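Local coordinates for two-domain protein containing predicted PHP-like metal-dependent phosphoesterase (Bacteroides vulgatus ATCC 8482, PDB 3E38) that binds three zinc ions in a PHP-type domain joined to an Ig-like domain, and is probably a metal-dependent phosphoesterase, perhaps a 5'-3' exonuclease acting on DNA or RNA, at residues R4-Q9 and A43-L48; H210-F215 and A237-L242; Q268-S273 and I311-G316; L293-D298 and G320-E325. One frame throughout, in Å; residues are numbered along the deposited sequence.

Interaction 1. Residues R4-Q9 and A43-L48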
loop_
_atom_site.group_PDB
_atom_site.type_symbol
_atom_site.label_atom_id
_atom_site.label_comp_id
_atom_site.label_asym_id
_atom_site.label_seq_id
_atom_site.Cartn_x
_atom_site.Cartn_y
_atom_site.Cartn_z
ATOM N N ARG B 4 13.829 7.320 10.529
ATOM C CA ARG B 4 13.519 7.586 9.110
ATOM C C ARG B 4 12.521 8.737 8.838
ATOM O O ARG B 4 11.372 8.712 9.261
ATOM C CB ARG B 4 13.005 6.369 8.370
ATOM C CG ARG B 4 12.737 6.792 6.911
ATOM C CD ARG B 4 12.379 5.691 6.001
ATOM N NE ARG B 4 12.112 6.181 4.654
ATOM C CZ ARG B 4 12.111 5.396 3.580
ATOM N NH1 ARG B 4 12.380 4.109 3.707
ATOM N NH2 ARG B 4 11.867 5.891 2.383
ATOM N N ARG B 5 12.959 9.670 8.002
ATOM C CA ARG B 5 12.178 10.863 7.637
ATOM C C ARG B 5 11.729 10.905 6.201
ATOM O O ARG B 5 12.482 10.733 5.279
ATOM C CB ARG B 5 13.014 12.094 7.919
ATOM C CG ARG B 5 12.311 13.413 7.673
ATOM C CD ARG B 5 13.029 14.491 8.502
ATOM N NE ARG B 5 12.690 15.859 8.127
ATOM C CZ ARG B 5 11.798 16.637 8.740
ATOM N NH1 ARG B 5 11.111 16.218 9.792
ATOM N NH2 ARG B 5 11.607 17.864 8.287
ATOM N N ASN B 6 10.466 11.198 6.050
ATOM C CA ASN B 6 9.856 11.298 4.776
ATOM C C ASN B 6 9.603 12.777 4.546
ATOM O O ASN B 6 8.646 13.315 5.025
ATOM C CB ASN B 6 8.529 10.503 4.748
ATOM C CG ASN B 6 8.729 9.008 5.074
ATOM O OD1 ASN B 6 9.572 8.347 4.479
ATOM N ND2 ASN B 6 7.998 8.506 6.064
ATOM N N GLU B 7 10.460 13.419 3.777
ATOM C CA GLU B 7 10.309 14.841 3.533
ATOM C C GLU B 7 9.042 15.140 2.770
ATOM O O GLU B 7 8.622 14.381 1.930
ATOM C CB GLU B 7 11.495 15.381 2.734
ATOM C CG GLU B 7 12.834 15.307 3.477
ATOM C CD GLU B 7 12.950 16.220 4.700
ATOM O OE1 GLU B 7 12.154 17.175 4.908
ATOM O OE2 GLU B 7 13.899 15.972 5.455
ATOM N N ILE B 8 8.476 16.292 3.065
ATOM C CA ILE B 8 7.311 16.806 2.350
ATOM C C ILE B 8 7.848 17.746 1.263
ATOM O O ILE B 8 8.313 18.860 1.548
ATOM C CB ILE B 8 6.342 17.562 3.269
ATOM C CG1 ILE B 8 5.854 16.640 4.414
ATOM C CG2 ILE B 8 5.172 18.138 2.452
ATOM C CD1 ILE B 8 5.114 17.350 5.542
ATOM N N GLN B 9 7.775 17.273 0.021
ATOM C CA GLN B 9 8.291 17.999 -1.142
ATOM C C GLN B 9 7.344 19.020 -1.722
ATOM O O GLN B 9 6.494 18.722 -2.543
ATOM C CB GLN B 9 8.686 17.017 -2.223
ATOM C CG GLN B 9 9.829 16.098 -1.770
ATOM C CD GLN B 9 10.229 15.179 -2.887
ATOM O OE1 GLN B 9 10.641 15.629 -3.951
ATOM N NE2 GLN B 9 10.052 13.896 -2.681
ATOM N N ALA B 43 6.340 13.504 14.120
ATOM C CA ALA B 43 6.604 14.766 13.383
ATOM C C ALA B 43 7.827 14.597 12.527
ATOM O O ALA B 43 7.842 14.909 11.346
ATOM C CB ALA B 43 6.767 15.970 14.336
ATOM N N TYR B 44 8.851 14.037 13.133
ATOM C CA TYR B 44 10.085 13.764 12.420
ATOM C C TYR B 44 9.790 12.917 11.194
ATOM O O TYR B 44 10.116 13.246 10.044
ATOM C CB TYR B 44 11.071 12.996 13.322
ATOM C CG TYR B 44 12.366 12.729 12.643
ATOM C CD1 TYR B 44 13.204 13.779 12.307
ATOM C CD2 TYR B 44 12.751 11.439 12.292
ATOM C CE1 TYR B 44 14.394 13.562 11.653
ATOM C CE2 TYR B 44 13.969 11.204 11.647
ATOM C CZ TYR B 44 14.774 12.288 11.337
ATOM O OH TYR B 44 15.975 12.138 10.716
ATOM N N ARG B 45 9.199 11.778 11.477
ATOM C CA ARG B 45 8.911 10.778 10.428
ATOM C C ARG B 45 8.087 11.348 9.278
ATOM O O ARG B 45 8.345 11.057 8.111
ATOM C CB ARG B 45 8.215 9.563 11.041
ATOM C CG ARG B 45 8.147 8.384 10.139
ATOM C CD ARG B 45 7.806 7.083 10.929
ATOM N NE ARG B 45 6.537 7.167 11.644
ATOM C CZ ARG B 45 6.367 7.034 12.952
ATOM N NH1 ARG B 45 7.386 6.734 13.752
ATOM N NH2 ARG B 45 5.139 7.166 13.442
ATOM N N ASP B 46 7.138 12.195 9.627
ATOM C CA ASP B 46 6.228 12.812 8.658
ATOM C C ASP B 46 6.820 14.032 7.948
ATOM O O ASP B 46 6.098 14.719 7.224
ATOM C CB ASP B 46 4.921 13.317 9.306
ATOM C CG ASP B 46 4.012 12.210 9.896
ATOM O OD1 ASP B 46 4.323 11.002 9.810
ATOM O OD2 ASP B 46 2.941 12.607 10.461
ATOM N N GLY B 47 8.056 14.392 8.227
ATOM C CA GLY B 47 8.693 15.539 7.546
ATOM C C GLY B 47 8.274 16.930 8.015
ATOM O O GLY B 47 8.361 17.933 7.291
ATOM N N LEU B 48 7.797 16.953 9.247
ATOM C CA LEU B 48 7.357 18.170 9.880
ATOM C C LEU B 48 8.571 18.834 10.379
ATOM O O LEU B 48 9.584 18.189 10.573
ATOM C CB LEU B 48 6.433 17.893 11.065
ATOM C CG LEU B 48 5.058 17.308 10.901
ATOM C CD1 LEU B 48 4.298 17.553 12.235
ATOM C CD2 LEU B 48 4.391 17.975 9.759
HETATM O O HOH W 1 5.116 9.454 7.653
HETATM O O HOH W 2 9.643 18.072 5.080
#
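Arg5 lays its CB over one face of the Tyr44 ring, a CH-pi contact 4.1 Å from CB to the ring centroid, and then runs on to the end of helix 36-45. That end is a Schellman motif, with Gly47 at positive phi and its N bonded back to Tyr44 O. CG of Arg5 stands anti to its backbone N (chi1 -176°), and the chain stays extended to NE. The guanidinium thus arrives over the turn, with Gly47 CA against one of its faces. In the guanidinium plane, NH1 of Arg5 gives a nearly straight bond of 2.6 Å to Leu48 O. NH1 also donates to Tyr44 O at 3.1 Å, on a lone pair, so that this carbonyl serves both Arg5 and Gly47 N. NE is taken up within its own segment by a salt bridge to Glu7 OE2 at 2.9 Å. Carbonyls at the C-terminal end of a helix carry partial negative charge, which would favour the arginine's positive one.

The backbone of 4-9 follows the same turn: Asn6 N donates to Arg45 O at 3.0 Å. Through Arg5 and Asn6 the segment 4-9 is tied to the end of helix 36-45. Positive phi already favours glycine at Gly47, and a CB there would run into Asn6 O. Asp46 turns away to a salt bridge with Arg211, while Tyr44 OH bonds Arg306 of a neighbouring subunit. Farther along, Ile8 CD1 rests 3.3 Å from Asp46 O, and one water joins Glu7 OE1, Ile8 N and Gly47 O.

Interaction 2. Residues H210-F215 and A237-L242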
loop_
_atom_site.group_PDB
_atom_site.type_symbol
_atom_site.label_atom_id
_atom_site.label_comp_id
_atom_site.label_asym_id
_atom_site.label_seq_id
_atom_site.Cartn_x
_atom_site.Cartn_y
_atom_site.Cartn_z
ATOM N N HIS B 210 -2.331 12.277 4.604
ATOM C CA HIS B 210 -1.372 13.028 5.424
ATOM C C HIS B 210 -2.078 13.790 6.494
ATOM O O HIS B 210 -3.222 14.252 6.334
ATOM C CB HIS B 210 -0.599 14.024 4.540
ATOM C CG HIS B 210 -1.479 15.075 3.967
ATOM N ND1 HIS B 210 -1.806 16.213 4.667
ATOM C CD2 HIS B 210 -2.208 15.110 2.829
ATOM C CE1 HIS B 210 -2.657 16.937 3.962
ATOM N NE2 HIS B 210 -2.919 16.290 2.840
ATOM N N ARG B 211 -1.362 14.017 7.579
ATOM C CA ARG B 211 -1.954 14.709 8.695
ATOM C C ARG B 211 -2.277 16.113 8.261
ATOM O O ARG B 211 -1.510 16.716 7.538
ATOM C CB ARG B 211 -1.028 14.732 9.917
ATOM C CG ARG B 211 0.024 15.840 9.912
ATOM C CD ARG B 211 0.543 16.101 11.315
ATOM N NE ARG B 211 1.501 15.082 11.687
ATOM C CZ ARG B 211 1.956 14.870 12.906
ATOM N NH1 ARG B 211 1.530 15.599 13.918
ATOM N NH2 ARG B 211 2.843 13.900 13.100
ATOM N N THR B 212 -3.430 16.618 8.686
ATOM C CA THR B 212 -3.796 18.011 8.420
ATOM C C THR B 212 -2.760 18.894 9.086
ATOM O O THR B 212 -2.338 18.670 10.210
ATOM C CB THR B 212 -5.208 18.287 8.927
ATOM O OG1 THR B 212 -6.082 17.442 8.183
ATOM C CG2 THR B 212 -5.622 19.743 8.757
HETATM N N MSE B 213 -2.291 19.871 8.361
HETATM C CA MSE B 213 -1.220 20.683 8.898
HETATM C C MSE B 213 -1.196 22.073 8.342
HETATM O O MSE B 213 -2.055 22.457 7.594
HETATM C CB MSE B 213 0.117 20.014 8.563
HETATM C CG MSE B 213 0.437 20.004 7.060
HETATM SE SE MSE B 213 2.112 19.061 6.656
HETATM C CE MSE B 213 1.486 17.263 7.093
ATOM N N THR B 214 -0.181 22.830 8.739
ATOM C CA THR B 214 -0.024 24.227 8.254
ATOM C C THR B 214 1.318 24.475 7.608
ATOM O O THR B 214 2.378 24.137 8.143
ATOM C CB THR B 214 -0.201 25.292 9.379
ATOM O OG1 THR B 214 -1.439 25.099 10.041
ATOM C CG2 THR B 214 -0.139 26.697 8.842
ATOM N N PHE B 215 1.251 24.995 6.399
ATOM C CA PHE B 215 2.447 25.472 5.729
ATOM C C PHE B 215 2.702 26.897 6.231
ATOM O O PHE B 215 1.816 27.794 6.120
ATOM C CB PHE B 215 2.329 25.487 4.192
ATOM C CG PHE B 215 2.244 24.144 3.569
ATOM C CD1 PHE B 215 2.615 23.020 4.283
ATOM C CD2 PHE B 215 1.907 24.012 2.222
ATOM C CE1 PHE B 215 2.548 21.762 3.703
ATOM C CE2 PHE B 215 1.854 22.753 1.618
ATOM C CZ PHE B 215 2.169 21.634 2.360
ATOM N N ALA B 237 -3.278 26.344 5.042
ATOM C CA ALA B 237 -3.681 25.048 5.600
ATOM C C ALA B 237 -3.738 23.941 4.506
ATOM O O ALA B 237 -4.303 24.086 3.442
ATOM C CB ALA B 237 -5.012 25.165 6.356
ATOM N N TYR B 238 -3.112 22.835 4.835
ATOM C CA TYR B 238 -3.021 21.660 4.000
ATOM C C TYR B 238 -3.831 20.556 4.616
ATOM O O TYR B 238 -3.490 19.996 5.639
ATOM C CB TYR B 238 -1.578 21.242 3.891
ATOM C CG TYR B 238 -1.319 20.079 2.959
ATOM C CD1 TYR B 238 -2.043 19.905 1.785
ATOM C CD2 TYR B 238 -0.285 19.187 3.220
ATOM C CE1 TYR B 238 -1.781 18.863 0.954
ATOM C CE2 TYR B 238 -0.023 18.167 2.384
ATOM C CZ TYR B 238 -0.754 17.992 1.253
ATOM O OH TYR B 238 -0.444 16.924 0.393
ATOM N N PHE B 239 -4.900 20.260 3.915
ATOM C CA PHE B 239 -5.964 19.381 4.351
ATOM C C PHE B 239 -6.363 18.433 3.262
ATOM O O PHE B 239 -6.921 18.848 2.245
ATOM C CB PHE B 239 -7.170 20.272 4.690
ATOM C CG PHE B 239 -8.419 19.505 4.988
ATOM C CD1 PHE B 239 -8.608 18.916 6.229
ATOM C CD2 PHE B 239 -9.385 19.336 4.022
ATOM C CE1 PHE B 239 -9.721 18.202 6.485
ATOM C CE2 PHE B 239 -10.522 18.634 4.298
ATOM C CZ PHE B 239 -10.684 18.072 5.533
ATOM N N HIS B 240 -6.073 17.148 3.455
ATOM C CA HIS B 240 -6.435 16.195 2.443
ATOM C C HIS B 240 -5.760 16.698 1.179
ATOM O O HIS B 240 -4.557 16.923 1.187
ATOM C CB HIS B 240 -7.966 16.136 2.340
ATOM C CG HIS B 240 -8.611 15.451 3.527
ATOM N ND1 HIS B 240 -9.926 15.047 3.548
ATOM C CD2 HIS B 240 -8.079 15.026 4.702
ATOM C CE1 HIS B 240 -10.195 14.473 4.709
ATOM N NE2 HIS B 240 -9.089 14.446 5.432
ATOM N N GLU B 241 -6.539 16.917 0.128
ATOM C CA GLU B 241 -6.019 17.367 -1.187
ATOM C C GLU B 241 -6.128 18.859 -1.340
ATOM O O GLU B 241 -5.715 19.438 -2.373
ATOM C CB GLU B 241 -6.725 16.657 -2.374
ATOM C CG GLU B 241 -6.387 15.166 -2.439
ATOM C CD GLU B 241 -6.905 14.428 -3.692
ATOM O OE1 GLU B 241 -7.741 14.979 -4.465
ATOM O OE2 GLU B 241 -6.461 13.268 -3.889
ATOM N N LEU B 242 -6.707 19.489 -0.319
ATOM C CA LEU B 242 -6.886 20.942 -0.368
ATOM C C LEU B 242 -5.707 21.724 0.264
ATOM O O LEU B 242 -5.009 21.249 1.185
ATOM C CB LEU B 242 -8.200 21.350 0.304
ATOM C CG LEU B 242 -9.505 20.676 -0.094
ATOM C CD1 LEU B 242 -10.613 21.308 0.741
ATOM C CD2 LEU B 242 -9.764 20.825 -1.613
HETATM O O HOH W 3 -5.192 16.139 5.950
#
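A two-residue beta hairpin turn of type II', Phe239 to Leu242, and the antiparallel strand pair 213-218 with 235-239 frame this buried contact in the large mixed sheet of the PHP-type domain. Met213 (selenomethionine) and Tyr238 are a hydrogen-bonded pair, Met213 N to Tyr238 O and Tyr238 N to Met213 O, both 3.0 Å. Around the Tyr238 ring, His210 and Phe215 complete an aromatic cluster. The His210 and Tyr238 rings form an offset stack, centroids 3.7 Å apart and planes 9° from parallel, with His210 CE1 over the centre of the tyrosine ring. CG of His210 sits between its backbone N and carbonyl carbon (chi1 65°), which starts the imidazole toward the Tyr238 ring. ND1 of His210 donates to Arg211 O from above the carbonyl plane at 2.9 Å. NE2 is directed at His240 O, modelled at 2.4 Å, too short for the length to be trusted. The ND1 bond and the stack on Tyr238 would limit rotation of the ring. Phe215 receives Tyr238 CB over its face, while Phe215 CZ comes 3.6 Å from Tyr238 CD2.

An alanine at Tyr238 would probably leave the His210 ring without its stacking mate and open a gap between it and Phe215. Thr212 lies alongside Phe239, and its OG1 also bonds Gly171 O. A water bridges the segments, donating to His210 O and Thr212 OG1 and accepting from His240 N at 2.8 Å.

Interaction 3. Residues Q268-S273 and I311-G316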
loop_
_atom_site.group_PDB
_atom_site.type_symbol
_atom_site.label_atom_id
_atom_site.label_comp_id
_atom_site.label_asym_id
_atom_site.label_seq_id
_atom_site.Cartn_x
_atom_site.Cartn_y
_atom_site.Cartn_z
ATOM N N GLN B 268 -1.429 25.715 -35.923
ATOM C CA GLN B 268 -2.546 24.933 -35.352
ATOM C C GLN B 268 -2.670 25.009 -33.825
ATOM O O GLN B 268 -3.723 24.686 -33.268
ATOM C CB GLN B 268 -2.454 23.469 -35.792
ATOM C CG GLN B 268 -2.919 23.248 -37.239
ATOM C CD GLN B 268 -2.007 23.877 -38.294
ATOM O OE1 GLN B 268 -2.442 24.719 -39.090
ATOM N NE2 GLN B 268 -0.736 23.478 -38.299
ATOM N N GLY B 269 -1.601 25.452 -33.165
ATOM C CA GLY B 269 -1.573 25.552 -31.694
ATOM C C GLY B 269 -0.211 25.415 -31.049
ATOM O O GLY B 269 0.821 25.434 -31.712
ATOM N N VAL B 270 -0.230 25.259 -29.733
ATOM C CA VAL B 270 0.998 25.181 -28.929
ATOM C C VAL B 270 1.015 23.923 -28.097
ATOM O O VAL B 270 -0.010 23.480 -27.580
ATOM C CB VAL B 270 1.151 26.435 -27.995
ATOM C CG1 VAL B 270 2.361 26.330 -27.046
ATOM C CG2 VAL B 270 1.242 27.704 -28.816
ATOM N N THR B 271 2.195 23.339 -27.991
ATOM C CA THR B 271 2.376 22.142 -27.167
ATOM C C THR B 271 3.218 22.493 -25.962
ATOM O O THR B 271 4.319 23.017 -26.101
ATOM C CB THR B 271 3.010 21.007 -27.953
ATOM O OG1 THR B 271 2.066 20.566 -28.927
ATOM C CG2 THR B 271 3.360 19.839 -27.040
ATOM N N LEU B 272 2.650 22.249 -24.787
ATOM C CA LEU B 272 3.325 22.489 -23.511
ATOM C C LEU B 272 3.692 21.200 -22.806
ATOM O O LEU B 272 3.185 20.126 -23.098
ATOM C CB LEU B 272 2.425 23.303 -22.560
ATOM C CG LEU B 272 1.917 24.688 -22.987
ATOM C CD1 LEU B 272 0.912 25.229 -21.967
ATOM C CD2 LEU B 272 3.084 25.636 -23.168
ATOM N N SER B 273 4.631 21.309 -21.891
ATOM C CA SER B 273 4.905 20.190 -20.989
ATOM C C SER B 273 4.827 20.771 -19.601
ATOM O O SER B 273 5.666 21.594 -19.231
ATOM C CB SER B 273 6.272 19.522 -21.206
ATOM O OG SER B 273 7.327 20.309 -20.652
ATOM N N ILE B 311 -2.524 22.915 -26.775
ATOM C CA ILE B 311 -3.515 23.981 -26.847
ATOM C C ILE B 311 -3.707 24.333 -28.317
ATOM O O ILE B 311 -2.785 24.788 -28.990
ATOM C CB ILE B 311 -3.106 25.260 -26.073
ATOM C CG1 ILE B 311 -2.946 24.988 -24.573
ATOM C CG2 ILE B 311 -4.169 26.356 -26.298
ATOM C CD1 ILE B 311 -1.830 24.066 -24.211
ATOM N N GLY B 312 -4.903 24.082 -28.819
ATOM C CA GLY B 312 -5.215 24.369 -30.196
ATOM C C GLY B 312 -5.702 25.786 -30.453
ATOM O O GLY B 312 -6.365 26.408 -29.608
ATOM N N PHE B 313 -5.346 26.266 -31.650
ATOM C CA PHE B 313 -5.760 27.582 -32.183
ATOM C C PHE B 313 -6.735 27.392 -33.322
ATOM O O PHE B 313 -6.324 27.023 -34.403
ATOM C CB PHE B 313 -4.583 28.395 -32.744
ATOM C CG PHE B 313 -3.510 28.697 -31.746
ATOM C CD1 PHE B 313 -3.804 28.780 -30.390
ATOM C CD2 PHE B 313 -2.215 28.989 -32.169
ATOM C CE1 PHE B 313 -2.818 29.073 -29.476
ATOM C CE2 PHE B 313 -1.217 29.302 -31.243
ATOM C CZ PHE B 313 -1.523 29.347 -29.912
ATOM N N LYS B 314 -8.016 27.656 -33.072
ATOM C CA LYS B 314 -9.066 27.513 -34.093
ATOM C C LYS B 314 -9.183 28.807 -34.882
ATOM O O LYS B 314 -8.489 29.790 -34.599
ATOM C CB LYS B 314 -10.415 27.108 -33.485
ATOM N N GLN B 315 -10.097 28.810 -35.856
ATOM C CA GLN B 315 -10.204 29.929 -36.801
ATOM C C GLN B 315 -8.779 30.448 -37.001
ATOM O O GLN B 315 -7.874 29.636 -37.228
ATOM C CB GLN B 315 -11.179 31.016 -36.366
ATOM C CG GLN B 315 -12.640 30.637 -36.667
ATOM N N GLY B 316 -8.536 31.746 -36.891
ATOM C CA GLY B 316 -7.164 32.232 -37.141
ATOM C C GLY B 316 -6.199 32.536 -35.988
ATOM O O GLY B 316 -5.026 32.842 -36.212
#
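The Phe313 ring lies with one face against the backbone of Gly269, whose CA sits 3.7 Å from the ring centroid in a CH-pi contact. The CA is displaced toward the CG and CD2 side of the ring, and Val270 N stands farther out over the same face. Val270 CG2 meets the ring obliquely, 3.4 Å from Phe313 CZ. CG of Phe313 is anti to its carbonyl carbon (chi1 -60°), which starts the ring back over the neighbouring strand. A side chain is not tolerated at Gly269: at its backbone angles a CB would be jammed against the preceding carbonyl, and it would also collide with Ile311 O and Gly312 CA.

Beneath the ring the strands pair in antiparallel fashion. Val270 and Ile311 exchange two bonds of 2.7 Å, Val270 N to Ile311 O and Ile311 N to Val270 O, the latter running almost straight along the C=O axis. Phe313 N reaches Gln268 O at 2.8 Å, from above the carbonyl plane. Farther along, Leu272 CD1 and Ile311 CD1 touch at 3.7 Å, and both side chains also pack on Leu343. Gly312 bonds onward to Val294, so strand 306-313 is flanked by 269-276 and 293-294, an antiparallel pairing belonging to one sheet of the Ig-like domain.

Interaction 4. Residues L293-D298 and G320-E325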
loop_
_atom_site.group_PDB
_atom_site.type_symbol
_atom_site.label_atom_id
_atom_site.label_comp_id
_atom_site.label_asym_id
_atom_site.label_seq_id
_atom_site.Cartn_x
_atom_site.Cartn_y
_atom_site.Cartn_z
ATOM N N LEU B 293 -9.704 28.989 -28.575
ATOM C CA LEU B 293 -8.520 28.545 -27.881
ATOM C C LEU B 293 -8.870 27.189 -27.228
ATOM O O LEU B 293 -9.442 27.096 -26.130
ATOM C CB LEU B 293 -8.078 29.612 -26.887
ATOM C CG LEU B 293 -6.693 29.408 -26.270
ATOM C CD1 LEU B 293 -5.627 29.246 -27.336
ATOM C CD2 LEU B 293 -6.400 30.588 -25.373
ATOM N N VAL B 294 -8.501 26.137 -27.946
ATOM C CA VAL B 294 -8.912 24.773 -27.589
ATOM C C VAL B 294 -7.999 24.037 -26.614
ATOM O O VAL B 294 -6.863 23.703 -26.925
ATOM C CB VAL B 294 -9.107 23.902 -28.873
ATOM C CG1 VAL B 294 -9.699 22.534 -28.520
ATOM C CG2 VAL B 294 -9.979 24.643 -29.902
ATOM N N TYR B 295 -8.527 23.790 -25.420
ATOM C CA TYR B 295 -7.806 22.983 -24.432
ATOM C C TYR B 295 -8.711 22.144 -23.478
ATOM O O TYR B 295 -9.945 22.149 -23.540
ATOM C CB TYR B 295 -6.827 23.863 -23.645
ATOM C CG TYR B 295 -7.477 25.006 -22.894
ATOM C CD1 TYR B 295 -7.843 26.185 -23.549
ATOM C CD2 TYR B 295 -7.719 24.913 -21.539
ATOM C CE1 TYR B 295 -8.411 27.233 -22.869
ATOM C CE2 TYR B 295 -8.305 25.945 -20.848
ATOM C CZ TYR B 295 -8.647 27.123 -21.517
ATOM O OH TYR B 295 -9.246 28.177 -20.833
ATOM N N PHE B 296 -8.045 21.432 -22.579
ATOM C CA PHE B 296 -8.727 20.557 -21.617
ATOM C C PHE B 296 -9.869 21.238 -20.888
ATOM O O PHE B 296 -9.886 22.464 -20.707
ATOM C CB PHE B 296 -7.739 20.017 -20.572
ATOM C CG PHE B 296 -7.136 21.090 -19.713
ATOM C CD1 PHE B 296 -7.841 21.614 -18.635
ATOM C CD2 PHE B 296 -5.889 21.592 -19.984
ATOM C CE1 PHE B 296 -7.306 22.631 -17.831
ATOM C CE2 PHE B 296 -5.354 22.609 -19.190
ATOM C CZ PHE B 296 -6.080 23.135 -18.119
ATOM N N ARG B 297 -10.835 20.411 -20.493
ATOM C CA ARG B 297 -11.963 20.864 -19.657
ATOM C C ARG B 297 -11.624 20.650 -18.183
ATOM O O ARG B 297 -11.977 21.440 -17.298
ATOM C CB ARG B 297 -13.255 20.152 -20.009
ATOM C CG ARG B 297 -13.775 20.717 -21.293
ATOM C CD ARG B 297 -15.009 20.031 -21.815
ATOM N NE ARG B 297 -16.139 20.241 -20.946
ATOM C CZ ARG B 297 -17.327 19.725 -21.166
ATOM N NH1 ARG B 297 -17.569 18.989 -22.248
ATOM N NH2 ARG B 297 -18.276 19.961 -20.293
ATOM N N ASP B 298 -10.901 19.570 -17.965
ATOM C CA ASP B 298 -10.509 19.171 -16.619
ATOM C C ASP B 298 -9.176 18.505 -16.681
ATOM O O ASP B 298 -8.833 17.883 -17.664
ATOM C CB ASP B 298 -11.548 18.212 -16.021
ATOM C CG ASP B 298 -12.755 18.928 -15.494
ATOM O OD1 ASP B 298 -12.641 19.565 -14.424
ATOM O OD2 ASP B 298 -13.828 18.840 -16.128
ATOM N N GLY B 320 -3.404 33.364 -26.913
ATOM C CA GLY B 320 -4.411 33.749 -25.935
ATOM C C GLY B 320 -4.146 33.232 -24.550
ATOM O O GLY B 320 -3.076 32.707 -24.242
ATOM N N ASP B 321 -5.168 33.389 -23.731
ATOM C CA ASP B 321 -5.120 33.021 -22.321
ATOM C C ASP B 321 -5.776 31.702 -22.045
ATOM O O ASP B 321 -6.995 31.558 -22.138
ATOM C CB ASP B 321 -5.839 34.052 -21.461
ATOM C CG ASP B 321 -5.140 35.377 -21.429
ATOM O OD1 ASP B 321 -3.926 35.444 -21.733
ATOM O OD2 ASP B 321 -5.817 36.351 -21.071
ATOM N N VAL B 322 -4.927 30.774 -21.633
ATOM C CA VAL B 322 -5.347 29.448 -21.228
ATOM C C VAL B 322 -5.712 29.612 -19.777
ATOM O O VAL B 322 -4.855 29.635 -18.904
ATOM C CB VAL B 322 -4.242 28.415 -21.486
ATOM C CG1 VAL B 322 -4.646 27.050 -20.974
ATOM C CG2 VAL B 322 -3.940 28.375 -22.998
ATOM N N ASN B 323 -7.016 29.764 -19.566
ATOM C CA ASN B 323 -7.631 30.021 -18.256
ATOM C C ASN B 323 -8.237 28.832 -17.560
ATOM O O ASN B 323 -8.976 28.024 -18.145
ATOM C CB ASN B 323 -8.743 31.045 -18.415
ATOM C CG ASN B 323 -8.233 32.359 -18.911
ATOM O OD1 ASN B 323 -7.099 32.756 -18.614
ATOM N ND2 ASN B 323 -9.055 33.052 -19.671
ATOM N N PHE B 324 -7.944 28.769 -16.275
ATOM C CA PHE B 324 -8.444 27.696 -15.432
ATOM C C PHE B 324 -8.384 27.998 -13.956
ATOM O O PHE B 324 -7.590 28.813 -13.460
ATOM C CB PHE B 324 -7.691 26.391 -15.726
ATOM C CG PHE B 324 -6.197 26.496 -15.599
ATOM C CD1 PHE B 324 -5.584 26.394 -14.363
ATOM C CD2 PHE B 324 -5.405 26.692 -16.719
ATOM C CE1 PHE B 324 -4.199 26.468 -14.248
ATOM C CE2 PHE B 324 -4.015 26.781 -16.599
ATOM C CZ PHE B 324 -3.420 26.659 -15.357
ATOM N N GLU B 325 -9.270 27.323 -13.252
ATOM C CA GLU B 325 -9.298 27.383 -11.793
ATOM C C GLU B 325 -8.482 26.208 -11.208
ATOM O O GLU B 325 -8.562 25.116 -11.719
ATOM C CB GLU B 325 -10.739 27.283 -11.317
ATOM C CG GLU B 325 -10.962 27.460 -9.859
ATOM C CD GLU B 325 -12.393 27.105 -9.485
ATOM O OE1 GLU B 325 -13.138 26.698 -10.398
ATOM O OE2 GLU B 325 -12.774 27.189 -8.287
#
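Tyr295 OH donates to Asn323 O at 2.7 Å in the carbonyl plane, on a lone pair. CG of Tyr295 lies between the backbone N and the carbonyl carbon (chi1 59°), which turns the ring toward strand 321-326. Asn323 O lies at the edge of the Tyr295 ring, and Val322 CG1 sits over its centre in a CH-pi contact, 3.8 Å from the centroid and 10° off its normal. No backbone bond joins the two segments, and the other side-chain contacts are mainly van der Waals. Leu293 CD2 lies 3.4 Å from Asp321 O and touches Val322 CG2. A CB on Gly320 would collide with that same Leu293 methyl. The aromatic pair Phe296 and Phe324 meets through CZ and CD2 at 3.9 Å, the ring planes 51° apart.

A leucine in place of Tyr295 would probably leave Asn323 O without its hydroxyl partner and Val322 without a flat ring to cover it. The Tyr295 ring also has a cation-pi partner in Lys286 and an edge-to-face one in His289.

Leu293 and Val322 both reach Ile311 of strand 306-313, and Phe296 and Phe324 both touch Leu284 of strand 282-286. The contact thus bridges the two sheets of the Ig-like domain, with strand 335-342 beside 321-326.

Overall arrangement
Interactions 1 and 2 belong to the PHP-type domain and touch, Ile8 packing against Met213. Interactions 3 and 4 lie in the Ig-like domain, where Gly312 of one bonds Val294 of the other and Leu293 packs on Ile311 and Phe313. Interaction 2, near the centre of the chain, is buried and aromatic, whereas interaction 1 is only partly buried and relies on an arginine binding carbonyls. Interaction 3 is buried and joins neighbouring strands of one sheet by backbone bonds; interaction 4, partly buried, spans two sheets by side chains. Nearest atoms of interactions 2 and 4 are about 10 Å apart, those of 1 and 3 about 17 Å.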